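Local structure of hydrolase, HAD superfamily, subfamily III A (3N1U) at residues C24-V29 / V65-T70; A114-D119 / L131-S136. The protein probably hydrolyses 3-deoxy-D-manno-octulosonate 8-phosphate to KDO and inorganic phosphate, a metal-dependent step of lipopolysaccharide biosynthesis. All blocks are in the same frame, centred on the assembly; numbering follows the deposited sequence.

Interaction 1: residues C24-V29 / V65-T70; sequences CDVDGV and VAIITT. With CA (calcium ion), chain B.
Cys24 pairs with Ile67 where two neighbouring parallel strands of the Rossmann-like HAD core end, and the chain beyond Cys24 becomes the metal-binding loop. Asp25, Asp27 and Val29 fit the HAD pattern DxDx(T/V). Two backbone hydrogen bonds make the strand pairing: Cys24 N to Ala66 O (2.8 Å), in the plane of the carbonyl, and Ile68 N to Cys24 O (3.0 Å), the donor tilted 29° from that plane. The CA-H of Ile67 also faces Cys24 O, and the strands part beyond this point.

On the face of the sheet that carries Cys24 and Ile67, CD1 of Ile67 reaches CB of Cys24 at 3.9 Å. Val26 continues the apolar packing from the loop, its CB turned toward the other segment; with CG2 anti to its carbonyl carbon, that branch meets both Ile67 CG2 and Thr69 CB at 3.6 Å. The Val26 and Ile67 side chains cross at about a right angle. Thr69 OG1 lies beside Val26 CB, but it accepts a hydrogen bond from Ala71 N.

Polar contacts gather around calcium. Asp25 OD2 and the carbonyl O of Asp27 bind the ion, three waters and Asp118 completing its shell, while the Asp27 carboxylate turns to a salt bridge with Lys45. Lys95 pairs with Asp25 OD1 and hydrogen-bonds Ile68 O, a bridge that probably offsets the closeness of these two acceptors. One water donates to Asp25 OD1 and accepts from Thr70 N, both at 2.9 Å.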
ATOM      1  N   CYS A  24      -9.091 -20.597   5.737  1.00 25.42           N
ATOM      2  CA  CYS A  24      -8.423 -19.307   5.821  1.00 25.20           C
ATOM      3  C   CYS A  24      -9.095 -18.449   6.825  1.00 26.57           C
ATOM      4  O   CYS A  24     -10.320 -18.427   6.901  1.00 26.43           O
ATOM      5  CB  CYS A  24      -8.460 -18.521   4.480  1.00 26.62           C
ATOM      6  SG  CYS A  24      -7.750 -19.396   3.077  1.00 28.54           S
ATOM      7  N   ASP A  25      -8.287 -17.663   7.516  1.00 27.06           N
ATOM      8  CA  ASP A  25      -8.776 -16.492   8.236  1.00 27.70           C
ATOM      9  C   ASP A  25      -8.968 -15.357   7.202  1.00 27.71           C
ATOM     10  O   ASP A  25      -8.443 -15.441   6.087  1.00 25.29           O
ATOM     11  CB  ASP A  25      -7.732 -16.067   9.248  1.00 27.83           C
ATOM     12  CG  ASP A  25      -8.130 -14.802   9.997  1.00 30.55           C
ATOM     13  OD1 ASP A  25      -9.307 -14.659  10.411  1.00 30.94           O
ATOM     14  OD2 ASP A  25      -7.252 -13.956  10.180  1.00 32.97           O
ATOM     15  N   VAL A  26      -9.738 -14.322   7.564  1.00 27.41           N
ATOM     16  CA  VAL A  26      -9.924 -13.176   6.655  1.00 28.79           C
ATOM     17  C   VAL A  26      -8.929 -12.041   6.883  1.00 28.15           C
ATOM     18  O   VAL A  26      -7.946 -11.899   6.157  1.00 26.95           O
ATOM     19  CB  VAL A  26     -11.383 -12.645   6.703  1.00 29.48           C
ATOM     20  CG1 VAL A  26     -11.514 -11.419   5.780  1.00 30.62           C
ATOM     21  CG2 VAL A  26     -12.324 -13.808   6.248  1.00 28.75           C
ATOM     22  N   ASP A  27      -9.136 -11.238   7.939  1.00 27.16           N
ATOM     23  CA  ASP A  27      -8.391  -9.998   8.051  1.00 26.49           C
ATOM     24  C   ASP A  27      -6.935 -10.277   8.372  1.00 26.37           C
ATOM     25  O   ASP A  27      -6.681 -10.927   9.389  1.00 27.53           O
ATOM     26  CB  ASP A  27      -8.976  -9.178   9.199  1.00 28.76           C
ATOM     27  CG  ASP A  27     -10.372  -8.679   8.895  1.00 32.44           C
ATOM     28  OD1 ASP A  27     -10.513  -7.734   8.079  1.00 35.55           O
ATOM     29  OD2 ASP A  27     -11.321  -9.214   9.459  1.00 39.02           O
ATOM     30  N   GLY A  28      -6.006  -9.794   7.542  1.00 23.63           N
ATOM     31  CA  GLY A  28      -4.557 -10.054   7.775  1.00 25.02           C
ATOM     32  C   GLY A  28      -4.027 -11.260   6.982  1.00 23.58           C
ATOM     33  O   GLY A  28      -2.781 -11.489   6.885  1.00 24.24           O
ATOM     34  N   VAL A  29      -4.956 -12.034   6.416  1.00 24.69           N
ATOM     35  CA  VAL A  29      -4.608 -13.255   5.668  1.00 23.73           C
ATOM     36  C   VAL A  29      -5.143 -13.199   4.239  1.00 25.02           C
ATOM     37  O   VAL A  29      -4.375 -13.220   3.287  1.00 26.84           O
ATOM     38  CB  VAL A  29      -5.063 -14.559   6.432  1.00 23.40           C
ATOM     39  CG1 VAL A  29      -4.885 -15.859   5.547  1.00 22.93           C
ATOM     40  CG2 VAL A  29      -4.311 -14.701   7.775  1.00 21.16           C
ATOM     41  N   VAL A  65     -12.722 -25.461   0.401  1.00 28.90           N
ATOM     42  CA  VAL A  65     -12.241 -24.224   1.000  1.00 27.30           C
ATOM     43  C   VAL A  65     -13.225 -23.754   2.049  1.00 28.02           C
ATOM     44  O   VAL A  65     -14.433 -23.796   1.829  1.00 29.12           O
ATOM     45  CB  VAL A  65     -12.033 -23.125  -0.090  1.00 27.61           C
ATOM     46  CG1 VAL A  65     -11.711 -21.746   0.618  1.00 26.28           C
ATOM     47  CG2 VAL A  65     -10.906 -23.543  -1.028  1.00 27.45           C
ATOM     48  N   ALA A  66     -12.707 -23.273   3.183  1.00 27.81           N
ATOM     49  CA  ALA A  66     -13.538 -22.679   4.213  1.00 28.86           C
ATOM     50  C   ALA A  66     -12.875 -21.460   4.846  1.00 29.32           C
ATOM     51  O   ALA A  66     -11.636 -21.327   4.844  1.00 28.56           O
ATOM     52  CB  ALA A  66     -13.797 -23.747   5.306  1.00 29.61           C
ATOM     53  N   ILE A  67     -13.699 -20.587   5.421  1.00 30.12           N
ATOM     54  CA  ILE A  67     -13.202 -19.425   6.142  1.00 30.26           C
ATOM     55  C   ILE A  67     -13.675 -19.459   7.615  1.00 30.82           C
ATOM     56  O   ILE A  67     -14.817 -19.799   7.891  1.00 33.07           O
ATOM     57  CB  ILE A  67     -13.638 -18.107   5.464  1.00 30.95           C
ATOM     58  CG1 ILE A  67     -12.496 -17.549   4.574  1.00 30.06           C
ATOM     59  CG2 ILE A  67     -13.953 -17.001   6.544  1.00 30.23           C
ATOM     60  CD1 ILE A  67     -12.187 -18.423   3.279  1.00 27.17           C
ATOM     61  N   ILE A  68     -12.803 -19.063   8.543  1.00 30.54           N
ATOM     62  CA  ILE A  68     -13.220 -18.869   9.946  1.00 30.91           C
ATOM     63  C   ILE A  68     -12.655 -17.506  10.352  1.00 30.77           C
ATOM     64  O   ILE A  68     -11.429 -17.294  10.368  1.00 30.00           O
ATOM     65  CB  ILE A  68     -12.701 -19.970  10.928  1.00 31.13           C
ATOM     66  CG1 ILE A  68     -13.153 -21.353  10.478  1.00 30.85           C
ATOM     67  CG2 ILE A  68     -13.170 -19.660  12.382  1.00 32.26           C
ATOM     68  CD1 ILE A  68     -12.646 -22.526  11.370  1.00 33.62           C
ATOM     69  N   THR A  69     -13.549 -16.590  10.665  1.00 31.30           N
ATOM     70  CA  THR A  69     -13.110 -15.208  10.910  1.00 32.86           C
ATOM     71  C   THR A  69     -13.790 -14.614  12.146  1.00 35.19           C
ATOM     72  O   THR A  69     -14.936 -15.003  12.479  1.00 35.64           O
ATOM     73  CB  THR A  69     -13.387 -14.281   9.662  1.00 32.00           C
ATOM     74  OG1 THR A  69     -12.964 -12.956   9.994  1.00 35.55           O
ATOM     75  CG2 THR A  69     -14.870 -14.225   9.331  1.00 33.89           C
ATOM     76  N   THR A  70     -13.076 -13.667  12.792  1.00 35.17           N
ATOM     77  CA  THR A  70     -13.677 -12.808  13.821  1.00 37.75           C
ATOM     78  C   THR A  70     -14.514 -11.669  13.211  1.00 38.34           C
ATOM     79  O   THR A  70     -15.482 -11.194  13.843  1.00 39.30           O
ATOM     80  CB  THR A  70     -12.591 -12.263  14.783  1.00 38.20           C
ATOM     81  OG1 THR A  70     -11.862 -13.387  15.315  1.00 39.81           O
ATOM     82  CG2 THR A  70     -13.223 -11.437  15.972  1.00 40.50           C
TER
HETATM   83 CA    CA B 200      -6.609 -12.222  11.368  1.00 27.49          CA
HETATM   84  O   HOH W   1     -10.141 -13.440  12.872  1.00 37.52           O
HETATM   85  O   HOH W   2      -8.644 -11.314  12.247  1.00 32.90           O
HETATM   86  O   HOH W   3      -5.498 -10.406  12.475  1.00 30.38           O
HETATM   87  O   HOH W   4      -6.754 -13.700  13.301  1.00 29.58           O

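Interaction 2: residues A114-D119 / L131-S136. With CA (calcium ion), chain B.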
ATOM      1  N   ALA A 114      -5.639 -27.931   6.196  1.00 27.33           N
ATOM      2  CA  ALA A 114      -4.651 -26.866   6.340  1.00 27.24           C
ATOM      3  C   ALA A 114      -5.359 -25.640   6.900  1.00 27.06           C
ATOM      4  O   ALA A 114      -6.579 -25.464   6.676  1.00 27.27           O
ATOM      5  CB  ALA A 114      -3.963 -26.562   4.939  1.00 25.24           C
ATOM      6  N   TYR A 115      -4.603 -24.757   7.585  1.00 26.41           N
ATOM      7  CA  TYR A 115      -5.141 -23.539   8.154  1.00 26.23           C
ATOM      8  C   TYR A 115      -4.068 -22.458   8.053  1.00 25.89           C
ATOM      9  O   TYR A 115      -2.872 -22.708   8.387  1.00 27.22           O
ATOM     10  CB  TYR A 115      -5.494 -23.736   9.663  1.00 26.77           C
ATOM     11  CG  TYR A 115      -6.200 -22.506  10.221  1.00 26.38           C
ATOM     12  CD1 TYR A 115      -5.508 -21.330  10.523  1.00 29.92           C
ATOM     13  CD2 TYR A 115      -7.574 -22.507  10.405  1.00 31.60           C
ATOM     14  CE1 TYR A 115      -6.176 -20.214  11.036  1.00 31.09           C
ATOM     15  CE2 TYR A 115      -8.230 -21.412  10.900  1.00 32.75           C
ATOM     16  CZ  TYR A 115      -7.530 -20.271  11.213  1.00 29.63           C
ATOM     17  OH  TYR A 115      -8.234 -19.195  11.698  1.00 29.56           O
ATOM     18  N   ILE A 116      -4.446 -21.303   7.513  1.00 25.07           N
ATOM     19  CA  ILE A 116      -3.544 -20.172   7.353  1.00 23.93           C
ATOM     20  C   ILE A 116      -4.076 -18.954   8.163  1.00 25.41           C
ATOM     21  O   ILE A 116      -5.242 -18.531   8.035  1.00 23.93           O
ATOM     22  CB  ILE A 116      -3.243 -19.880   5.849  1.00 25.00           C
ATOM     23  CG1 ILE A 116      -2.184 -18.761   5.717  1.00 23.75           C
ATOM     24  CG2 ILE A 116      -4.559 -19.558   5.059  1.00 23.12           C
ATOM     25  CD1 ILE A 116      -1.667 -18.573   4.253  1.00 24.25           C
ATOM     26  N   GLY A 117      -3.208 -18.465   9.031  1.00 24.96           N
ATOM     27  CA  GLY A 117      -3.591 -17.527  10.083  1.00 26.27           C
ATOM     28  C   GLY A 117      -2.547 -16.417  10.232  1.00 25.69           C
ATOM     29  O   GLY A 117      -1.438 -16.521   9.706  1.00 25.21           O
ATOM     30  N   ASP A 118      -2.865 -15.399  11.021  1.00 26.51           N
ATOM     31  CA  ASP A 118      -1.872 -14.334  11.337  1.00 25.71           C
ATOM     32  C   ASP A 118      -1.799 -13.884  12.826  1.00 26.75           C
ATOM     33  O   ASP A 118      -0.870 -13.149  13.207  1.00 26.68           O
ATOM     34  CB  ASP A 118      -2.177 -13.102  10.470  1.00 25.93           C
ATOM     35  CG  ASP A 118      -3.368 -12.307  10.986  1.00 27.68           C
ATOM     36  OD1 ASP A 118      -4.520 -12.834  11.096  1.00 24.51           O
ATOM     37  OD2 ASP A 118      -3.158 -11.094  11.241  1.00 31.79           O
ATOM     38  N   ASP A 119      -2.784 -14.260  13.669  1.00 26.71           N
ATOM     39  CA  ASP A 119      -2.847 -13.676  15.031  1.00 27.26           C
ATOM     40  C   ASP A 119      -3.206 -14.761  16.086  1.00 27.99           C
ATOM     41  O   ASP A 119      -3.501 -15.928  15.726  1.00 27.88           O
ATOM     42  CB  ASP A 119      -3.780 -12.422  15.092  1.00 27.54           C
ATOM     43  CG  ASP A 119      -3.306 -11.372  16.132  1.00 30.00           C
ATOM     44  OD1 ASP A 119      -2.683 -11.766  17.145  1.00 28.09           O
ATOM     45  OD2 ASP A 119      -3.575 -10.154  15.945  1.00 29.62           O
ATOM     46  N   LEU A 131      -1.560 -29.078   8.427  1.00 28.97           N
ATOM     47  CA  LEU A 131      -0.655 -28.093   7.852  1.00 28.84           C
ATOM     48  C   LEU A 131      -1.063 -26.683   8.319  1.00 28.56           C
ATOM     49  O   LEU A 131      -1.989 -26.060   7.779  1.00 27.80           O
ATOM     50  CB  LEU A 131      -0.608 -28.210   6.293  1.00 28.47           C
ATOM     51  CG  LEU A 131       0.273 -27.160   5.544  1.00 26.85           C
ATOM     52  CD1 LEU A 131       1.725 -27.096   6.078  1.00 30.58           C
ATOM     53  CD2 LEU A 131       0.290 -27.594   4.065  1.00 31.11           C
ATOM     54  N   GLY A 132      -0.427 -26.228   9.394  1.00 29.21           N
ATOM     55  CA  GLY A 132      -0.764 -24.936  10.034  1.00 28.50           C
ATOM     56  C   GLY A 132       0.206 -23.930   9.450  1.00 29.39           C
ATOM     57  O   GLY A 132       1.420 -24.127   9.508  1.00 29.29           O
ATOM     58  N   VAL A 133      -0.338 -22.857   8.880  1.00 26.19           N
ATOM     59  CA  VAL A 133       0.474 -21.897   8.116  1.00 26.44           C
ATOM     60  C   VAL A 133       0.377 -20.469   8.632  1.00 25.56           C
ATOM     61  O   VAL A 133      -0.718 -19.985   8.971  1.00 25.71           O
ATOM     62  CB  VAL A 133       0.163 -21.940   6.594  1.00 24.46           C
ATOM     63  CG1 VAL A 133       1.047 -20.917   5.817  1.00 24.60           C
ATOM     64  CG2 VAL A 133       0.393 -23.415   6.041  1.00 23.81           C
ATOM     65  N   ALA A 134       1.531 -19.809   8.689  1.00 26.77           N
ATOM     66  CA  ALA A 134       1.576 -18.380   9.030  1.00 26.76           C
ATOM     67  C   ALA A 134       1.823 -17.550   7.777  1.00 26.79           C
ATOM     68  O   ALA A 134       2.701 -17.869   7.002  1.00 26.80           O
ATOM     69  CB  ALA A 134       2.678 -18.084  10.065  1.00 27.87           C
ATOM     70  N   VAL A 135       1.019 -16.503   7.566  1.00 25.38           N
ATOM     71  CA  VAL A 135       1.432 -15.440   6.579  1.00 25.54           C
ATOM     72  C   VAL A 135       2.718 -14.771   7.090  1.00 26.32           C
ATOM     73  O   VAL A 135       3.022 -14.804   8.306  1.00 25.48           O
ATOM     74  CB  VAL A 135       0.309 -14.386   6.318  1.00 25.32           C
ATOM     75  CG1 VAL A 135      -0.917 -15.084   5.630  1.00 26.41           C
ATOM     76  CG2 VAL A 135      -0.133 -13.643   7.607  1.00 25.37           C
ATOM     77  N   SER A 136       3.516 -14.177   6.189  1.00 27.32           N
ATOM     78  CA  SER A 136       4.824 -13.686   6.641  1.00 28.41           C
ATOM     79  C   SER A 136       4.684 -12.521   7.619  1.00 28.62           C
ATOM     80  O   SER A 136       5.593 -12.254   8.365  1.00 29.24           O
ATOM     81  CB  SER A 136       5.730 -13.273   5.462  1.00 30.33           C
ATOM     82  OG  SER A 136       5.275 -12.103   4.826  1.00 31.92           O
TER
HETATM   83 CA    CA B 200      -6.609 -12.222  11.368  1.00 27.49          CA
HETATM   84  O   HOH W   3      -5.498 -10.406  12.475  1.00 30.38           O
HETATM   85  O   HOH W   2      -8.644 -11.314  12.247  1.00 32.90           O
HETATM   86  O   HOH W   4      -6.754 -13.700  13.301  1.00 29.58           O
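Ile116 and Val133 sit side by side on one face of neighbouring parallel strands, their side chains crossing obliquely with CG1 of each 3.9 Å apart. CG1 of Ile116 is anti to the backbone N (chi1 -175°) and the chain continues extended, which carries CD1 along to Val135, where it meets CG1 at 3.8 Å. Toward the start of the strands, Ala114 CB and Leu131 CB extend the same apolar face. Helix 158-169 covers it, Leu162 touching both Ile116 and Val133.

Between the two strands runs a ladder of four backbone hydrogen bonds: Tyr115 N to Leu131 O, Val133 N to Tyr115 O (short, at 2.6 Å), Gly117 N to Val133 O and, where the strands give way to loops, Val135 N to Gly117 O (longer, at 3.3 Å). On the other face Tyr115 leans over Gly117, its CE1 3.8 Å from Gly117 CA. The ring rests against helix 123-128, and its hydroxyl hydrogen-bonds Asp122 and Lys95.

At the polar edge, CG2 of Val135 packs on CB of Asp118 at 3.6 Å, so an apolar contact backs a metal ligand. With CG between the backbone N and the carbonyl carbon (chi1 77°), the Asp118 carboxylate is carried away from strand 131-134 to the ion, and its OD1 binds calcium at 2.2 Å. OD2 accepts a hydrogen bond from a calcium-bound water and another from Gln50 of the second subunit. Asp122 OD2 takes the N-H groups of both Asp118 and Asp119, so one carboxylate oxygen grips both just past the strand. Strand 113-117, helix 123-128 and strand 131-134 form a beta-alpha-beta unit, with the metal-binding aspartate just past a strand's C-terminal end, as in HAD phosphatases.

Overall arrangement
Both interactions are buried and belong to the same parallel sheet, in which strand 21-24 lies between strands 64-68 and 113-117. A probable hydrogen bond from Asp25 N to Ile116 O joins them. Interaction 2 is regular strand pairing with a continuous apolar face; interaction 1 pairs only briefly before its loop diverges, and polar groups carry more of it. They converge on one calcium: Asp25 OD2 and Asp27 O come from interaction 1 and Asp118 OD1 from interaction 2, the two carboxylate oxygens lying 3.1 Å apart, a closeness the cation probably compensates. The second subunit borders both, packing on Asp27 and Thr70 and hydrogen-bonding Asp118.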